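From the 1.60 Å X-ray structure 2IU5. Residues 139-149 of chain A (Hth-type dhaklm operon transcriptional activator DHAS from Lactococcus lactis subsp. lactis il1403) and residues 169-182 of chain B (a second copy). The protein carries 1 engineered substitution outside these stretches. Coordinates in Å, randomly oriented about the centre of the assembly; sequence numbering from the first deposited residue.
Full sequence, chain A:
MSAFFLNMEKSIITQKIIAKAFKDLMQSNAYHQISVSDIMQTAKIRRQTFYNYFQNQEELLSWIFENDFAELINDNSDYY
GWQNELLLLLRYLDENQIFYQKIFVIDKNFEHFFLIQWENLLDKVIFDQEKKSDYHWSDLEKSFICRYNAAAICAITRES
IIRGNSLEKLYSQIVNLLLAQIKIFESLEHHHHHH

Chain A 139-149: DLEKSFICRYN
Chain B (169-182) KLYSQIVNLLLAQI

Two aromatic rings one helical turn apart, A:Phe144 and A:Tyr148, each take an aliphatic carbon of chain B over one face, and no hydrogen bond crosses between the stretches. B:Gln173 CB lies 3.9 Å from the centroid of the A:Phe144 ring, 18° off the ring normal; B:Leu177 CD1 lies 4.0 Å from the centroid of the A:Tyr148 ring, 17° off. Chain A 139-149 is helical throughout, its N(i) to O(i-4) hydrogen bonds running from A:Ser143 N to A:Asp139 O (3.1 Å) to A:Asn149 N to A:Ile145 O (3.1 Å); chain B is helical through 182, from B:Ile174 N to B:Leu170 O (2.9 Å) to B:Ile182 N to B:Leu178 O (3.0 Å). The axes approach to 11.1 Å and their N-to-C directions diverge by 60° (signed crossing angle -60°). Register is set by CA-CA distances of 7.6 Å for A:Glu141 and B:Gln173, 8.1 Å for A:Ile145 and B:Leu177, and 8.8 Å for A:Tyr148 and B:Ile174. Both aromatics are chi1 t, with chi2 85° (A:Phe144) and 95° (A:Tyr148), and their CA-to-CB bonds point toward chain B, so B:Leu177 (chi1 m, chi2 t) serves both rings: CD1 is 3.7 Å from A:Phe144 CE2, at that ring's edge, and 3.8 Å from A:Tyr148 CG. B:Leu170, B:Ile174 and B:Leu178 are also m, t. B:Ile174 CG1 meets the edge of A:Phe144, 3.8 Å from CZ, while B:Leu170 CD2 reaches A:Phe144 CE1 at 3.8 Å. B:Gln173 (chi1 m, chi2 -138°, chi3 -99°) lays its chain along the ring, bringing OE1 to 3.5 Å from A:Phe144 CD1 and NE2 to 3.7 Å from A:Glu141 CG. A:Tyr148 OH packs 3.7 Å from B:Leu178 CD2. B:Gln181 NE2 turns back to B:Leu177 O (3.1 Å), leaving apolar packing and CH-pi approaches to dominate the 488 Å² buried, both sides summed.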

# COMPACT_ATOMS: atom_id res chain seq x y z
N ASP A 139 -22.31 0.15 1.01
CA ASP A 139 -21.34 -0.06 2.07
C ASP A 139 -20.06 -0.73 1.56
O ASP A 139 -18.96 -0.38 1.96
CB ASP A 139 -21.94 -0.87 3.22
CG ASP A 139 -22.71 -0.00 4.21
OD1 ASP A 139 -22.58 1.24 4.13
OD2 ASP A 139 -23.44 -0.57 5.05
N LEU A 140 -20.21 -1.71 0.67
CA LEU A 140 -19.07 -2.40 0.09
C LEU A 140 -18.20 -1.43 -0.70
O LEU A 140 -16.97 -1.45 -0.62
CB LEU A 140 -19.57 -3.51 -0.84
CG LEU A 140 -18.47 -4.37 -1.46
CD1 LEU A 140 -17.90 -5.32 -0.42
CD2 LEU A 140 -19.02 -5.14 -2.66
N GLU A 141 -18.86 -0.58 -1.47
CA GLU A 141 -18.17 0.38 -2.34
C GLU A 141 -17.43 1.45 -1.55
O GLU A 141 -16.29 1.79 -1.86
CB GLU A 141 -19.18 1.00 -3.31
CG GLU A 141 -19.57 0.03 -4.41
CD GLU A 141 -20.74 0.50 -5.25
OE1 GLU A 141 -21.58 1.29 -4.76
OE2 GLU A 141 -20.82 0.09 -6.43
N LYS A 142 -18.07 1.99 -0.52
CA LYS A 142 -17.37 2.92 0.38
C LYS A 142 -16.15 2.30 1.06
O LYS A 142 -15.08 2.92 1.15
CB LYS A 142 -18.33 3.37 1.50
CG LYS A 142 -19.30 4.46 1.09
CD LYS A 142 -20.10 4.92 2.31
CE LYS A 142 -21.38 4.13 2.43
NZ LYS A 142 -22.38 4.71 3.39
N SER A 143 -16.28 1.06 1.54
CA SER A 143 -15.14 0.38 2.14
C SER A 143 -14.04 0.25 1.09
O SER A 143 -12.89 0.51 1.37
CB SER A 143 -15.49 -1.02 2.66
OG SER A 143 -14.28 -1.68 3.04
N PHE A 144 -14.42 -0.14 -0.12
CA PHE A 144 -13.39 -0.36 -1.13
C PHE A 144 -12.67 0.93 -1.48
O PHE A 144 -11.44 0.96 -1.54
CB PHE A 144 -14.00 -0.96 -2.39
CG PHE A 144 -12.97 -1.37 -3.41
CD1 PHE A 144 -12.36 -2.61 -3.34
CD2 PHE A 144 -12.62 -0.50 -4.43
CE1 PHE A 144 -11.41 -2.99 -4.28
CE2 PHE A 144 -11.67 -0.88 -5.38
CZ PHE A 144 -11.07 -2.12 -5.29
N ILE A 145 -13.42 2.00 -1.72
CA ILE A 145 -12.79 3.27 -2.10
C ILE A 145 -11.83 3.73 -0.99
O ILE A 145 -10.72 4.24 -1.24
CB ILE A 145 -13.84 4.36 -2.44
CG1 ILE A 145 -13.13 5.65 -2.85
CG2 ILE A 145 -14.67 4.67 -1.23
CD1 ILE A 145 -13.98 6.51 -3.75
N CYS A 146 -12.25 3.55 0.26
CA CYS A 146 -11.38 3.95 1.36
C CYS A 146 -10.12 3.11 1.44
O CYS A 146 -9.01 3.64 1.58
CB CYS A 146 -12.14 3.84 2.69
SG CYS A 146 -13.45 5.10 2.83
N ARG A 147 -10.26 1.79 1.35
CA ARG A 147 -9.11 0.93 1.49
C ARG A 147 -8.15 1.10 0.31
O ARG A 147 -6.92 1.10 0.47
CB ARG A 147 -9.54 -0.51 1.66
CG ARG A 147 -10.13 -0.71 3.04
CD ARG A 147 -10.44 -2.19 3.24
NE ARG A 147 -11.49 -2.59 2.32
CZ ARG A 147 -11.33 -3.45 1.33
NH1 ARG A 147 -10.14 -4.00 1.12
NH2 ARG A 147 -12.35 -3.76 0.54
N TYR A 148 -8.74 1.24 -0.87
CA TYR A 148 -7.94 1.41 -2.09
C TYR A 148 -7.08 2.66 -1.99
O TYR A 148 -5.86 2.61 -2.15
CB TYR A 148 -8.88 1.54 -3.28
CG TYR A 148 -8.29 1.56 -4.69
CD1 TYR A 148 -8.19 0.40 -5.44
CD2 TYR A 148 -7.85 2.75 -5.25
CE1 TYR A 148 -7.66 0.42 -6.72
CE2 TYR A 148 -7.31 2.80 -6.54
CZ TYR A 148 -7.22 1.62 -7.25
OH TYR A 148 -6.70 1.63 -8.53
N ASN A 149 -7.72 3.80 -1.73
CA ASN A 149 -6.99 5.05 -1.63
C ASN A 149 -6.07 5.17 -0.41
O ASN A 149 -4.99 5.75 -0.52
CB ASN A 149 -7.96 6.21 -1.79
CG ASN A 149 -8.45 6.30 -3.20
OD1 ASN A 149 -7.73 6.79 -4.06
ND2 ASN A 149 -9.66 5.83 -3.47
N LYS B 169 -14.36 -10.43 -8.37
CA LYS B 169 -15.40 -9.53 -7.88
C LYS B 169 -14.89 -8.09 -7.79
O LYS B 169 -15.69 -7.15 -7.84
CB LYS B 169 -15.90 -9.98 -6.51
CG LYS B 169 -17.05 -10.95 -6.56
CD LYS B 169 -17.99 -10.72 -5.39
CE LYS B 169 -19.22 -11.61 -5.50
NZ LYS B 169 -20.13 -11.14 -6.60
N LEU B 170 -13.58 -7.93 -7.66
CA LEU B 170 -12.95 -6.60 -7.58
C LEU B 170 -12.83 -5.94 -8.95
O LEU B 170 -12.58 -4.73 -9.07
CB LEU B 170 -11.54 -6.72 -6.98
CG LEU B 170 -11.37 -7.29 -5.57
CD1 LEU B 170 -9.93 -7.20 -5.09
CD2 LEU B 170 -12.31 -6.63 -4.59
N TYR B 171 -12.99 -6.72 -10.01
CA TYR B 171 -12.75 -6.17 -11.33
C TYR B 171 -13.46 -4.84 -11.62
O TYR B 171 -12.80 -3.86 -11.97
CB TYR B 171 -13.10 -7.19 -12.42
CG TYR B 171 -12.96 -6.62 -13.81
CD1 TYR B 171 -11.74 -6.64 -14.49
CD2 TYR B 171 -14.05 -6.05 -14.46
CE1 TYR B 171 -11.64 -6.12 -15.76
CE2 TYR B 171 -13.96 -5.53 -15.72
CZ TYR B 171 -12.74 -5.56 -16.38
OH TYR B 171 -12.68 -5.03 -17.64
N SER B 172 -14.78 -4.80 -11.47
CA SER B 172 -15.54 -3.61 -11.89
C SER B 172 -15.18 -2.44 -11.00
O SER B 172 -15.12 -1.31 -11.47
CB SER B 172 -17.04 -3.85 -11.79
OG SER B 172 -17.47 -4.77 -12.79
N GLN B 173 -14.95 -2.75 -9.73
CA GLN B 173 -14.59 -1.74 -8.72
C GLN B 173 -13.27 -1.06 -9.13
O GLN B 173 -13.15 0.17 -9.14
CB GLN B 173 -14.39 -2.46 -7.37
CG GLN B 173 -15.62 -3.21 -6.83
CD GLN B 173 -15.80 -3.01 -5.32
OE1 GLN B 173 -15.42 -3.87 -4.52
NE2 GLN B 173 -16.39 -1.87 -4.93
N ILE B 174 -12.28 -1.86 -9.49
CA ILE B 174 -10.99 -1.33 -9.88
C ILE B 174 -11.10 -0.55 -11.19
O ILE B 174 -10.59 0.57 -11.30
CB ILE B 174 -9.93 -2.45 -10.03
CG1 ILE B 174 -9.66 -3.08 -8.67
CG2 ILE B 174 -8.65 -1.93 -10.68
CD1 ILE B 174 -8.91 -4.41 -8.78
N VAL B 175 -11.76 -1.13 -12.18
CA VAL B 175 -11.86 -0.49 -13.48
C VAL B 175 -12.55 0.86 -13.32
O VAL B 175 -12.10 1.85 -13.87
CB VAL B 175 -12.59 -1.35 -14.50
CG1 VAL B 175 -12.94 -0.54 -15.75
CG2 VAL B 175 -11.69 -2.53 -14.88
N ASN B 176 -13.63 0.90 -12.56
CA ASN B 176 -14.36 2.16 -12.41
C ASN B 176 -13.51 3.26 -11.80
O ASN B 176 -13.53 4.41 -12.28
CB ASN B 176 -15.68 1.96 -11.67
CG ASN B 176 -16.70 1.19 -12.51
OD1 ASN B 176 -16.62 1.18 -13.74
ND2 ASN B 176 -17.65 0.55 -11.85
N LEU B 177 -12.76 2.92 -10.75
CA LEU B 177 -11.89 3.93 -10.13
C LEU B 177 -10.77 4.38 -11.05
O LEU B 177 -10.40 5.58 -11.09
CB LEU B 177 -11.31 3.44 -8.79
CG LEU B 177 -12.29 3.07 -7.68
CD1 LEU B 177 -11.56 2.65 -6.39
CD2 LEU B 177 -13.29 4.18 -7.38
N LEU B 178 -10.20 3.44 -11.81
CA LEU B 178 -9.17 3.82 -12.77
C LEU B 178 -9.69 4.70 -13.90
O LEU B 178 -9.06 5.71 -14.22
CB LEU B 178 -8.52 2.58 -13.38
CG LEU B 178 -7.64 1.70 -12.51
CD1 LEU B 178 -7.27 0.47 -13.34
CD2 LEU B 178 -6.38 2.45 -12.11
N LEU B 179 -10.81 4.32 -14.50
CA LEU B 179 -11.37 5.08 -15.61
C LEU B 179 -11.70 6.48 -15.11
O LEU B 179 -11.55 7.45 -15.83
CB LEU B 179 -12.63 4.39 -16.16
CG LEU B 179 -12.32 3.13 -16.97
CD1 LEU B 179 -13.60 2.47 -17.44
CD2 LEU B 179 -11.43 3.52 -18.13
N ALA B 180 -12.16 6.58 -13.85
CA ALA B 180 -12.56 7.90 -13.32
C ALA B 180 -11.38 8.86 -13.23
O ALA B 180 -11.49 10.06 -13.54
CB ALA B 180 -13.17 7.75 -11.94
N GLN B 181 -10.25 8.33 -12.79
CA GLN B 181 -9.00 9.09 -12.75
C GLN B 181 -8.48 9.48 -14.11
O GLN B 181 -8.05 10.61 -14.30
CB GLN B 181 -7.94 8.31 -11.98
CG GLN B 181 -8.34 8.02 -10.55
CD GLN B 181 -7.34 7.13 -9.87
OE1 GLN B 181 -6.18 7.51 -9.68
NE2 GLN B 181 -7.78 5.92 -9.50
N ILE B 182 -8.51 8.55 -15.06
CA ILE B 182 -7.95 8.84 -16.37
C ILE B 182 -8.83 9.86 -17.08
O ILE B 182 -8.33 10.73 -17.80
CB ILE B 182 -7.85 7.54 -17.14
CG1 ILE B 182 -6.76 6.69 -16.48
CG2 ILE B 182 -7.54 7.82 -18.61
CD1 ILE B 182 -6.88 5.22 -16.80